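Local coordinates for GDP-6-deoxy-D-mannose reductase (Pseudomonas aeruginosa, PDB 6X3B), which probably catalyses the NADPH-dependent reduction of GDP-4-dehydro-6-deoxy-D-mannose to GDP-D-rhamnose for lipopolysaccharide O-antigen biosynthesis, at residues V54-D59 against G67-E72; A76-A81 against L121-G126; A200-G205 against A266-E271. All coordinates share one frame; numbering follows the deposited sequence.

Contact 1 (V54-D59 against G67-E72). With NDP (NADPH dihydro-nicotinamide-adenine-dinucleotide phosphate), chain E.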
loop_
_atom_site.group_PDB
_atom_site.type_symbol
_atom_site.label_atom_id
_atom_site.label_comp_id
_atom_site.label_asym_id
_atom_site.label_seq_id
_atom_site.Cartn_x
_atom_site.Cartn_y
_atom_site.Cartn_z
ATOM N N VAL A 54 -0.915 27.098 -13.296
ATOM C CA VAL A 54 0.067 26.086 -13.666
ATOM C C VAL A 54 1.006 26.726 -14.690
ATOM O O VAL A 54 0.554 27.053 -15.795
ATOM C CB VAL A 54 -0.610 24.831 -14.225
ATOM C CG1 VAL A 54 0.429 23.729 -14.458
ATOM C CG2 VAL A 54 -1.688 24.360 -13.257
ATOM N N PRO A 55 2.279 26.956 -14.354
ATOM C CA PRO A 55 3.154 27.729 -15.258
ATOM C C PRO A 55 3.419 27.078 -16.603
ATOM O O PRO A 55 3.685 27.798 -17.576
ATOM C CB PRO A 55 4.454 27.867 -14.452
ATOM C CG PRO A 55 4.065 27.659 -13.039
ATOM C CD PRO A 55 2.898 26.716 -13.044
ATOM N N HIS A 56 3.382 25.751 -16.694
ATOM C CA HIS A 56 3.710 25.063 -17.940
ATOM C C HIS A 56 3.250 23.619 -17.797
ATOM O O HIS A 56 2.952 23.160 -16.692
ATOM C CB HIS A 56 5.211 25.152 -18.230
ATOM C CG HIS A 56 6.070 24.683 -17.090
ATOM N ND1 HIS A 56 6.293 23.347 -16.830
ATOM C CD2 HIS A 56 6.746 25.369 -16.139
ATOM C CE1 HIS A 56 7.070 23.230 -15.767
ATOM N NE2 HIS A 56 7.362 24.441 -15.328
ATOM N N ARG A 57 3.191 22.905 -18.921
ATOM C CA ARG A 57 2.821 21.496 -18.874
ATOM C C ARG A 57 3.875 20.722 -18.091
ATOM O O ARG A 57 5.061 21.053 -18.114
ATOM C CB ARG A 57 2.676 20.918 -20.284
ATOM N N TYR A 58 3.436 19.687 -17.376
ATOM C CA TYR A 58 4.363 18.909 -16.571
ATOM C C TYR A 58 3.982 17.441 -16.646
ATOM O O TYR A 58 2.852 17.077 -16.982
ATOM C CB TYR A 58 4.411 19.411 -15.111
ATOM C CG TYR A 58 3.090 19.313 -14.388
ATOM C CD1 TYR A 58 2.161 20.353 -14.440
ATOM C CD2 TYR A 58 2.769 18.175 -13.660
ATOM C CE1 TYR A 58 0.949 20.252 -13.785
ATOM C CE2 TYR A 58 1.570 18.065 -13.000
ATOM C CZ TYR A 58 0.667 19.105 -13.054
ATOM O OH TYR A 58 -0.529 18.965 -12.409
ATOM N N ASP A 59 4.970 16.603 -16.366
ATOM C CA ASP A 59 4.812 15.158 -16.333
ATOM C C ASP A 59 5.311 14.674 -14.979
ATOM O O ASP A 59 6.486 14.856 -14.654
ATOM C CB ASP A 59 5.595 14.497 -17.470
ATOM C CG ASP A 59 5.223 13.043 -17.665
ATOM O OD1 ASP A 59 4.846 12.380 -16.671
ATOM O OD2 ASP A 59 5.309 12.568 -18.818
ATOM N N GLY A 67 10.148 21.224 -11.302
ATOM C CA GLY A 67 10.947 22.177 -10.558
ATOM C C GLY A 67 10.341 23.541 -10.305
ATOM O O GLY A 67 10.237 23.954 -9.143
ATOM N N ASP A 68 9.930 24.244 -11.366
ATOM C CA ASP A 68 9.492 25.634 -11.270
ATOM C C ASP A 68 7.974 25.790 -11.343
ATOM O O ASP A 68 7.482 26.822 -11.817
ATOM C CB ASP A 68 10.147 26.471 -12.370
ATOM C CG ASP A 68 11.660 26.512 -12.258
ATOM O OD1 ASP A 68 12.182 27.373 -11.509
ATOM O OD2 ASP A 68 12.329 25.698 -12.935
ATOM N N LEU A 69 7.214 24.804 -10.855
ATOM C CA LEU A 69 5.761 24.887 -10.949
ATOM C C LEU A 69 5.142 25.872 -9.957
ATOM O O LEU A 69 3.965 26.216 -10.108
ATOM C CB LEU A 69 5.142 23.503 -10.723
ATOM C CG LEU A 69 5.237 22.565 -11.925
ATOM C CD1 LEU A 69 4.816 21.167 -11.537
ATOM C CD2 LEU A 69 4.382 23.077 -13.100
ATOM N N TRP A 70 5.874 26.308 -8.939
ATOM C CA TRP A 70 5.296 27.082 -7.837
ATOM C C TRP A 70 6.082 28.374 -7.625
ATOM O O TRP A 70 6.794 28.529 -6.625
ATOM C CB TRP A 70 5.238 26.248 -6.551
ATOM C CG TRP A 70 4.602 24.901 -6.804
ATOM C CD1 TRP A 70 3.292 24.652 -7.074
ATOM C CD2 TRP A 70 5.278 23.644 -6.890
ATOM N NE1 TRP A 70 3.099 23.295 -7.296
ATOM C CE2 TRP A 70 4.306 22.661 -7.186
ATOM C CE3 TRP A 70 6.605 23.249 -6.706
ATOM C CZ2 TRP A 70 4.626 21.303 -7.313
ATOM C CZ3 TRP A 70 6.929 21.906 -6.847
ATOM C CH2 TRP A 70 5.943 20.950 -7.140
ATOM N N PRO A 71 5.947 29.342 -8.539
ATOM C CA PRO A 71 6.498 30.685 -8.253
ATOM C C PRO A 71 5.997 31.239 -6.925
ATOM O O PRO A 71 6.803 31.704 -6.099
ATOM C CB PRO A 71 6.036 31.520 -9.462
ATOM C CG PRO A 71 4.965 30.711 -10.141
ATOM C CD PRO A 71 5.299 29.271 -9.861
ATOM N N GLU A 72 4.692 31.169 -6.674
ATOM C CA GLU A 72 4.161 31.326 -5.323
ATOM C C GLU A 72 3.929 29.952 -4.695
ATOM O O GLU A 72 3.387 29.051 -5.342
ATOM C CB GLU A 72 2.854 32.121 -5.322
ATOM C CG GLU A 72 2.930 33.458 -6.080
ATOM C CD GLU A 72 1.723 34.351 -5.816
ATOM O OE1 GLU A 72 0.626 33.826 -5.502
ATOM O OE2 GLU A 72 1.873 35.586 -5.915
HETATM P PA NDP E . -8.869 11.738 -15.287
HETATM O O1A NDP E . -8.259 10.495 -15.840
HETATM O O2A NDP E . -10.084 12.292 -15.952
HETATM O O5B NDP E . -7.753 12.882 -15.185
HETATM C C5B NDP E . -6.390 12.506 -14.876
HETATM C C4B NDP E . -5.532 13.745 -14.852
HETATM O O4B NDP E . -4.169 13.378 -14.518
HETATM C C3B NDP E . -5.447 14.532 -16.169
HETATM O O3B NDP E . -5.499 15.933 -15.930
HETATM C C2B NDP E . -4.105 14.092 -16.740
HETATM O O2B NDP E . -3.553 15.113 -17.567
HETATM C C1B NDP E . -3.290 13.940 -15.464
HETATM N N9A NDP E . -2.131 13.070 -15.604
HETATM C C8A NDP E . -2.133 11.742 -15.952
HETATM N N7A NDP E . -0.936 11.218 -16.006
HETATM C C5A NDP E . -0.088 12.264 -15.675
HETATM C C6A NDP E . 1.311 12.354 -15.557
HETATM N N6A NDP E . 2.101 11.307 -15.779
HETATM N N1A NDP E . 1.847 13.548 -15.211
HETATM C C2A NDP E . 1.014 14.574 -15.000
HETATM N N3A NDP E . -0.314 14.611 -15.079
HETATM C C4A NDP E . -0.813 13.412 -15.425
HETATM O O3 NDP E . -9.209 11.503 -13.740
HETATM P PN NDP E . -10.508 11.889 -12.887
HETATM O O1N NDP E . -10.636 13.375 -12.865
HETATM O O2N NDP E . -11.660 11.085 -13.387
HETATM O O5D NDP E . -10.091 11.369 -11.431
HETATM C C5D NDP E . -9.501 12.306 -10.498
HETATM C C4D NDP E . -9.012 11.551 -9.287
HETATM O O4D NDP E . -10.141 10.907 -8.644
HETATM C C3D NDP E . -7.989 10.440 -9.563
HETATM O O3D NDP E . -6.999 10.389 -8.545
HETATM C C2D NDP E . -8.871 9.194 -9.578
HETATM O O2D NDP E . -8.158 8.007 -9.268
HETATM C C1D NDP E . -9.903 9.528 -8.507
HETATM N N1N NDP E . -11.190 8.797 -8.705
HETATM C C2N NDP E . -12.045 9.135 -9.719
HETATM C C3N NDP E . -13.292 8.582 -9.823
HETATM C C7N NDP E . -14.049 8.797 -11.078
HETATM O O7N NDP E . -15.141 8.243 -11.237
HETATM N N7N NDP E . -13.523 9.590 -12.000
HETATM C C4N NDP E . -13.817 7.796 -8.671
HETATM C C5N NDP E . -12.795 7.454 -7.668
HETATM C C6N NDP E . -11.536 7.766 -7.866
HETATM P P2B NDP E . -3.398 14.613 -19.095
HETATM O O1X NDP E . -2.804 15.782 -19.850
HETATM O O2X NDP E . -2.474 13.413 -19.081
HETATM O O3X NDP E . -4.786 14.258 -19.587
#

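Contact 2 (A76-A81 against L121-G126). With NDP (NADPH dihydro-nicotinamide-adenine-dinucleotide phosphate), chain E.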
loop_
_atom_site.group_PDB
_atom_site.type_symbol
_atom_site.label_atom_id
_atom_site.label_comp_id
_atom_site.label_asym_id
_atom_site.label_seq_id
_atom_site.Cartn_x
_atom_site.Cartn_y
_atom_site.Cartn_z
ATOM N N ALA A 76 -1.664 24.580 0.278
ATOM C CA ALA A 76 -2.335 23.289 0.216
ATOM C C ALA A 76 -2.243 22.765 -1.204
ATOM O O ALA A 76 -2.193 23.531 -2.164
ATOM C CB ALA A 76 -3.809 23.392 0.637
ATOM N N VAL A 77 -2.244 21.447 -1.319
ATOM C CA VAL A 77 -2.177 20.754 -2.593
ATOM C C VAL A 77 -3.278 19.709 -2.592
ATOM O O VAL A 77 -3.465 19.015 -1.590
ATOM C CB VAL A 77 -0.793 20.107 -2.793
ATOM C CG1 VAL A 77 -0.749 19.289 -4.082
ATOM C CG2 VAL A 77 0.278 21.207 -2.823
ATOM N N ILE A 78 -4.042 19.630 -3.682
ATOM C CA ILE A 78 -4.942 18.506 -3.935
ATOM C C ILE A 78 -4.372 17.749 -5.118
ATOM O O ILE A 78 -4.158 18.331 -6.193
ATOM C CB ILE A 78 -6.384 18.944 -4.217
ATOM C CG1 ILE A 78 -6.953 19.732 -3.040
ATOM C CG2 ILE A 78 -7.276 17.700 -4.478
ATOM C CD1 ILE A 78 -8.361 20.178 -3.296
ATOM N N HIS A 79 -4.089 16.466 -4.917
ATOM C CA HIS A 79 -3.396 15.668 -5.912
ATOM C C HIS A 79 -4.437 14.744 -6.534
ATOM O O HIS A 79 -4.809 13.730 -5.938
ATOM C CB HIS A 79 -2.232 14.902 -5.270
ATOM C CG HIS A 79 -1.516 13.978 -6.210
ATOM N ND1 HIS A 79 -1.294 14.283 -7.541
ATOM C CD2 HIS A 79 -0.984 12.746 -6.012
ATOM C CE1 HIS A 79 -0.642 13.283 -8.113
ATOM N NE2 HIS A 79 -0.444 12.334 -7.209
ATOM N N LEU A 80 -4.917 15.122 -7.724
ATOM C CA LEU A 80 -5.863 14.356 -8.517
ATOM C C LEU A 80 -5.206 13.555 -9.629
ATOM O O LEU A 80 -5.756 12.531 -10.040
ATOM C CB LEU A 80 -6.896 15.290 -9.169
ATOM C CG LEU A 80 -7.835 16.126 -8.301
ATOM C CD1 LEU A 80 -8.481 17.262 -9.124
ATOM C CD2 LEU A 80 -8.912 15.218 -7.725
ATOM N N ALA A 81 -4.051 13.988 -10.118
ATOM C CA ALA A 81 -3.526 13.490 -11.384
ATOM C C ALA A 81 -3.086 12.032 -11.300
ATOM O O ALA A 81 -2.514 11.586 -10.298
ATOM C CB ALA A 81 -2.344 14.337 -11.840
ATOM N N LEU A 121 -3.596 16.898 0.302
ATOM C CA LEU A 121 -4.753 16.016 0.263
ATOM C C LEU A 121 -4.579 15.060 -0.921
ATOM O O LEU A 121 -4.632 15.478 -2.085
ATOM C CB LEU A 121 -6.046 16.820 0.159
ATOM C CG LEU A 121 -7.298 16.009 -0.196
ATOM C CD1 LEU A 121 -7.594 14.940 0.886
ATOM C CD2 LEU A 121 -8.501 16.937 -0.390
ATOM N N TYR A 122 -4.353 13.785 -0.615
ATOM C CA TYR A 122 -4.199 12.758 -1.629
ATOM C C TYR A 122 -5.571 12.186 -1.950
ATOM O O TYR A 122 -6.323 11.824 -1.040
ATOM C CB TYR A 122 -3.267 11.641 -1.160
ATOM C CG TYR A 122 -3.218 10.565 -2.189
ATOM C CD1 TYR A 122 -2.602 10.802 -3.408
ATOM C CD2 TYR A 122 -3.876 9.352 -1.995
ATOM C CE1 TYR A 122 -2.578 9.832 -4.399
ATOM C CE2 TYR A 122 -3.860 8.372 -2.974
ATOM C CZ TYR A 122 -3.218 8.633 -4.182
ATOM O OH TYR A 122 -3.189 7.674 -5.173
ATOM N N ILE A 123 -5.911 12.133 -3.237
ATOM C CA ILE A 123 -7.202 11.625 -3.667
ATOM C C ILE A 123 -7.007 10.163 -4.056
ATOM O O ILE A 123 -6.386 9.852 -5.084
ATOM C CB ILE A 123 -7.802 12.454 -4.816
ATOM C CG1 ILE A 123 -8.060 13.914 -4.365
ATOM C CG2 ILE A 123 -9.134 11.845 -5.284
ATOM C CD1 ILE A 123 -8.660 14.059 -2.927
ATOM N N SER A 124 -7.541 9.270 -3.220
ATOM C CA SER A 124 -7.485 7.829 -3.451
ATOM C C SER A 124 -8.771 7.388 -4.140
ATOM O O SER A 124 -9.240 8.059 -5.065
ATOM C CB SER A 124 -7.258 7.104 -2.113
ATOM O OG SER A 124 -7.098 5.697 -2.269
ATOM N N SER A 125 -9.354 6.275 -3.706
ATOM C CA SER A 125 -10.574 5.753 -4.314
ATOM C C SER A 125 -11.215 4.746 -3.376
ATOM O O SER A 125 -10.511 3.984 -2.719
ATOM C CB SER A 125 -10.289 5.072 -5.655
ATOM O OG SER A 125 -11.435 4.349 -6.079
ATOM N N GLY A 126 -12.548 4.750 -3.320
ATOM C CA GLY A 126 -13.248 3.696 -2.600
ATOM C C GLY A 126 -13.014 2.317 -3.187
ATOM O O GLY A 126 -13.383 1.320 -2.560
HETATM P PA NDP E . -8.869 11.738 -15.287
HETATM O O1A NDP E . -8.259 10.495 -15.840
HETATM O O2A NDP E . -10.084 12.292 -15.952
HETATM O O5B NDP E . -7.753 12.882 -15.185
HETATM C C5B NDP E . -6.390 12.506 -14.876
HETATM C C4B NDP E . -5.532 13.745 -14.852
HETATM O O4B NDP E . -4.169 13.378 -14.518
HETATM C C3B NDP E . -5.447 14.532 -16.169
HETATM O O3B NDP E . -5.499 15.933 -15.930
HETATM C C2B NDP E . -4.105 14.092 -16.740
HETATM O O2B NDP E . -3.553 15.113 -17.567
HETATM C C1B NDP E . -3.290 13.940 -15.464
HETATM N N9A NDP E . -2.131 13.070 -15.604
HETATM C C8A NDP E . -2.133 11.742 -15.952
HETATM N N7A NDP E . -0.936 11.218 -16.006
HETATM C C5A NDP E . -0.088 12.264 -15.675
HETATM C C6A NDP E . 1.311 12.354 -15.557
HETATM N N6A NDP E . 2.101 11.307 -15.779
HETATM N N1A NDP E . 1.847 13.548 -15.211
HETATM C C2A NDP E . 1.014 14.574 -15.000
HETATM N N3A NDP E . -0.314 14.611 -15.079
HETATM C C4A NDP E . -0.813 13.412 -15.425
HETATM O O3 NDP E . -9.209 11.503 -13.740
HETATM P PN NDP E . -10.508 11.889 -12.887
HETATM O O1N NDP E . -10.636 13.375 -12.865
HETATM O O2N NDP E . -11.660 11.085 -13.387
HETATM O O5D NDP E . -10.091 11.369 -11.431
HETATM C C5D NDP E . -9.501 12.306 -10.498
HETATM C C4D NDP E . -9.012 11.551 -9.287
HETATM O O4D NDP E . -10.141 10.907 -8.644
HETATM C C3D NDP E . -7.989 10.440 -9.563
HETATM O O3D NDP E . -6.999 10.389 -8.545
HETATM C C2D NDP E . -8.871 9.194 -9.578
HETATM O O2D NDP E . -8.158 8.007 -9.268
HETATM C C1D NDP E . -9.903 9.528 -8.507
HETATM N N1N NDP E . -11.190 8.797 -8.705
HETATM C C2N NDP E . -12.045 9.135 -9.719
HETATM C C3N NDP E . -13.292 8.582 -9.823
HETATM C C7N NDP E . -14.049 8.797 -11.078
HETATM O O7N NDP E . -15.141 8.243 -11.237
HETATM N N7N NDP E . -13.523 9.590 -12.000
HETATM C C4N NDP E . -13.817 7.796 -8.671
HETATM C C5N NDP E . -12.795 7.454 -7.668
HETATM C C6N NDP E . -11.536 7.766 -7.866
HETATM P P2B NDP E . -3.398 14.613 -19.095
HETATM O O1X NDP E . -2.804 15.782 -19.850
HETATM O O2X NDP E . -2.474 13.413 -19.081
HETATM O O3X NDP E . -4.786 14.258 -19.587
HETATM O O HOH W 1 -4.786 11.300 -6.989
#

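Contact 3 (A200-G205 against A266-E271)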
loop_
_atom_site.group_PDB
_atom_site.type_symbol
_atom_site.label_atom_id
_atom_site.label_comp_id
_atom_site.label_asym_id
_atom_site.label_seq_id
_atom_site.Cartn_x
_atom_site.Cartn_y
_atom_site.Cartn_z
ATOM N N ALA A 200 -29.406 10.619 -24.658
ATOM C CA ALA A 200 -29.396 11.897 -25.361
ATOM C C ALA A 200 -29.385 11.698 -26.873
ATOM O O ALA A 200 -29.973 12.499 -27.611
ATOM C CB ALA A 200 -28.195 12.738 -24.933
ATOM N N ARG A 201 -28.722 10.641 -27.351
ATOM C CA ARG A 201 -28.759 10.335 -28.779
ATOM C C ARG A 201 -30.150 9.889 -29.209
ATOM O O ARG A 201 -30.612 10.244 -30.302
ATOM C CB ARG A 201 -27.709 9.274 -29.118
ATOM C CG ARG A 201 -26.279 9.802 -29.010
ATOM C CD ARG A 201 -25.220 8.710 -29.114
ATOM N NE ARG A 201 -25.414 7.869 -30.285
ATOM C CZ ARG A 201 -24.970 8.177 -31.499
ATOM N NH1 ARG A 201 -24.304 9.314 -31.700
ATOM N NH2 ARG A 201 -25.194 7.349 -32.509
ATOM N N MET A 202 -30.845 9.132 -28.358
ATOM C CA MET A 202 -32.223 8.764 -28.666
ATOM C C MET A 202 -33.124 9.995 -28.769
ATOM O O MET A 202 -33.979 10.071 -29.660
ATOM C CB MET A 202 -32.764 7.810 -27.610
ATOM C CG MET A 202 -31.965 6.555 -27.417
ATOM S SD MET A 202 -32.649 5.673 -26.004
ATOM C CE MET A 202 -31.411 4.381 -25.828
ATOM N N LYS A 203 -32.962 10.959 -27.856
ATOM C CA LYS A 203 -33.770 12.177 -27.910
ATOM C C LYS A 203 -33.662 12.848 -29.274
ATOM O O LYS A 203 -34.632 13.428 -29.774
ATOM C CB LYS A 203 -33.324 13.165 -26.832
ATOM C CG LYS A 203 -33.729 12.816 -25.400
ATOM C CD LYS A 203 -33.247 13.908 -24.440
ATOM C CE LYS A 203 -33.979 15.224 -24.675
ATOM N NZ LYS A 203 -35.416 15.103 -24.293
ATOM N N GLN A 204 -32.475 12.812 -29.874
ATOM C CA GLN A 204 -32.227 13.482 -31.138
ATOM C C GLN A 204 -32.349 12.549 -32.328
ATOM O O GLN A 204 -31.916 12.907 -33.429
ATOM C CB GLN A 204 -30.849 14.126 -31.115
ATOM C CG GLN A 204 -30.596 14.909 -29.857
ATOM C CD GLN A 204 -29.839 16.176 -30.132
ATOM O OE1 GLN A 204 -29.943 16.750 -31.222
ATOM N NE2 GLN A 204 -29.073 16.633 -29.148
ATOM N N GLY A 205 -32.920 11.367 -32.132
ATOM C CA GLY A 205 -33.097 10.422 -33.220
ATOM C C GLY A 205 -31.820 9.886 -33.824
ATOM O O GLY A 205 -31.826 9.472 -34.987
ATOM N N ALA A 266 -35.406 12.273 -19.476
ATOM C CA ALA A 266 -35.239 12.545 -20.898
ATOM C C ALA A 266 -36.548 12.509 -21.673
ATOM O O ALA A 266 -36.560 12.900 -22.847
ATOM C CB ALA A 266 -34.261 11.540 -21.497
ATOM N N GLN A 267 -37.638 12.052 -21.045
ATOM C CA GLN A 267 -38.937 11.871 -21.701
ATOM C C GLN A 267 -38.805 10.890 -22.862
ATOM O O GLN A 267 -39.320 11.099 -23.968
ATOM C CB GLN A 267 -39.539 13.220 -22.125
ATOM C CG GLN A 267 -39.741 14.128 -20.909
ATOM C CD GLN A 267 -40.252 15.524 -21.274
ATOM O OE1 GLN A 267 -41.454 15.750 -21.401
ATOM N NE2 GLN A 267 -39.335 16.442 -21.475
ATOM N N VAL A 268 -38.093 9.802 -22.587
ATOM C CA VAL A 268 -37.847 8.721 -23.525
ATOM C C VAL A 268 -38.351 7.435 -22.890
ATOM O O VAL A 268 -38.318 7.270 -21.665
ATOM C CB VAL A 268 -36.338 8.646 -23.873
ATOM C CG1 VAL A 268 -35.932 7.280 -24.382
ATOM C CG2 VAL A 268 -35.978 9.736 -24.882
ATOM N N GLU A 269 -38.885 6.548 -23.719
ATOM C CA GLU A 269 -39.153 5.176 -23.321
ATOM C C GLU A 269 -38.176 4.281 -24.065
ATOM O O GLU A 269 -37.950 4.469 -25.268
ATOM C CB GLU A 269 -40.597 4.778 -23.628
ATOM C CG GLU A 269 -41.428 4.490 -22.392
ATOM C CD GLU A 269 -42.862 4.100 -22.718
ATOM O OE1 GLU A 269 -43.105 3.528 -23.806
ATOM O OE2 GLU A 269 -43.748 4.366 -21.877
ATOM N N LEU A 270 -37.582 3.330 -23.355
ATOM C CA LEU A 270 -36.560 2.485 -23.950
ATOM C C LEU A 270 -36.697 1.066 -23.421
ATOM O O LEU A 270 -37.270 0.824 -22.357
ATOM C CB LEU A 270 -35.144 3.028 -23.673
ATOM C CG LEU A 270 -34.717 3.345 -22.234
ATOM C CD1 LEU A 270 -34.340 2.098 -21.449
ATOM C CD2 LEU A 270 -33.541 4.299 -22.267
ATOM N N GLU A 271 -36.158 0.125 -24.177
ATOM C CA GLU A 271 -36.033 -1.239 -23.696
ATOM C C GLU A 271 -34.579 -1.499 -23.336
ATOM O O GLU A 271 -33.659 -1.085 -24.055
ATOM C CB GLU A 271 -36.526 -2.254 -24.731
ATOM C CG GLU A 271 -36.008 -2.045 -26.139
ATOM C CD GLU A 271 -36.595 -3.059 -27.114
ATOM O OE1 GLU A 271 -36.778 -4.228 -26.712
ATOM O OE2 GLU A 271 -36.876 -2.688 -28.277
HETATM O O HOH W 2 -36.482 15.967 -21.453
#

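Contact 1 (V54-D59 against G67-E72)
Leu-69 pushes the two methyls of its side chain into a pocket made by Val-54, Pro-55, His-56 and Tyr-58, and so ties together two parts of the connection between strands 49-51 and 76-79 of the Rossmann fold. Each methyl has its own aromatic ring. CD1 sits over a face of Tyr-58, 4.2 Å from the ring centroid and displaced toward the rim, a CH-pi contact. CD2 does the same to His-56, 4.1 Å from that centroid, while also reaching Tyr-58 CD1 and Val-54 CG1. Both side chains cross the leucine at about a right angle. For Tyr-58 this depends on a first torsion of 61°, which lodges CG between the backbone N and the carbonyl carbon and brings a ring face against the leucine. The imidazole of His-56 is held by the carbonyl of Arg-57: ND1 donates to Arg-57 O at 2.9 Å, nearly straight at 170° and close to the ring plane, although the donor stands well above the carbonyl plane. That bond helps set the ring rotation that offers a face to CD2. The ring of Pro-55 lies against the other backbone, its CD 3.2 Å from Leu-69 O, and its CG meets Pro-71 CD at 3.8 Å. Leu-69 CB also lies over the centre of one face of the Trp-70 indole, which packs against helix 93-114. The contact is mostly at the surface, with Leu-69 as its buried centre, and the chain leaving it reaches the cofactor: Tyr-58 CE2 lies 4.1 Å from C2A of the adenine, and Asp-59 OD1, which also accepts Leu-61 N, takes a hydrogen bond from N6A of NADPH at 3.1 Å.

Contact 2 (A76-A81 against L121-G126)
Ile-123 lies alongside Leu-80, its CG1 3.7 Å from the leucine CD2, and the same CG1 meets Ile-78 CG2 at 3.9 Å. With CG1 set beside the backbone N (chi1 -62°), the CG2 branch is left to face the cofactor, 3.6 Å from O4D of the nicotinamide ribose. Ile-123 thus links the sheet to NADPH, and Leu-80 CD2 touches the same ribose. Strands 76-79 and 119-123 are parallel neighbours in the central sheet of the Rossmann fold, joined by a beta-alpha-beta crossover that contains helix 93-114. Their pairing starts regularly: Leu-121 N reaches Val-77 O at 2.8 Å and 177°, and His-79 N binds Leu-121 O. It slackens toward the cofactor, where the bond from Ile-123 N to His-79 O is weak, 3.3 Å long. Ile-78 and Leu-121 project together to the face covered by helix 225-238. On the other face, against helix 93-114 and, for Tyr-122, helix 150-169 as well, His-79 and Tyr-122 run side by side and touch rim to rim, His-79 CD2 standing 3.6 Å from Tyr-122 CD1 near the phenol plane. Their planes are inclined at 48°, and neither ring covers the other. Both imidazole nitrogens are engaged, ND1 with Thr-28 OG1 and NE2 with Thr-104 OG1, which fixes the ring's rotation. Where the strands end, ribose O3D donates to Leu-80 O at 2.9 Å, and a water bonds that same hydroxyl, Ile-123 O and His-79 O, the last at 2.6 Å. Ile-123 O also accepts from Lys-155 NZ, which itself bonds NADPH. This chemistry is consistent with a ribose held by main-chain carbonyls and water together with aliphatic contacts.

Contact 3 (A200-G205 against A266-E271)
Met-202 lays its sulfur against Val-268 and Leu-270, where the C-terminal end of helix 191-203 packs on the chain that leaves helix 255-266 through a Schellman motif. Its side chain runs extended beyond CG, which carries SD out to 4.0 Å from Val-268 CG1 and 4.1 Å from Leu-270 CD2, crossing both at about a right angle. This is the denser half of the contact. Met-202 is buried, Leu-211 and Asn-209 add to its surroundings, and Ile-199, one turn back on the same helix, lies against both Ala-266 and Leu-270. Val-268 divides its branches between the two halves, CG1 going to the sulfur and CG2 to the aliphatic stem of Lys-203, 3.8 Å from CG. The lysine marks the other, solvent-facing half. It starts along the apolar surface, with CD 3.9 Å from Ala-266 CB, and then bends twice, the first time at chi3 (67°), folding the ammonium back over the end of the neighbouring helix. There NZ donates to Ala-266 O at 2.9 Å, tilted 28° out of the carbonyl plane. A positive charge at the C-terminal end of a helix is probably favourable for the helix dipole. Both chains turn here: Gly-205, with positive phi, closes helix 191-203 by a Schellman motif of its own, and Gln-267 is the positive-phi residue after the other helix. Further on, Glu-271 enters the small parallel sheet that strand 271-274 forms with strand 210-213, so the contact joins two helix ends just ahead of the strands that follow them. At the outer margin the polar side is completed by a water that accepts from Lys-203 NZ at 3.2 Å and from Gln-267 NE2 at 2.9 Å.

Overall arrangement
The contacts follow one another along the chain without interleaving. Contacts 1 and 2 adjoin in sequence, their centres about 18 Å apart, and both belong to the Rossmann-type part: contact 1 lies within the connection leading into strand 76-79, and contact 2 pairs that strand with 119-123 near the centre of the chain. They share NADPH, contact 1 reaching the adenine end and contact 2 the nicotinamide ribose. Contact 3 stands apart, its centre about 45 Å from that of contact 1 and 36 Å from that of contact 2. It packs helix ends beside the two-stranded sheet 210-213/271-274. The cofactor site thus draws on contacts 1 and 2, whereas contact 3 is packing remote from it.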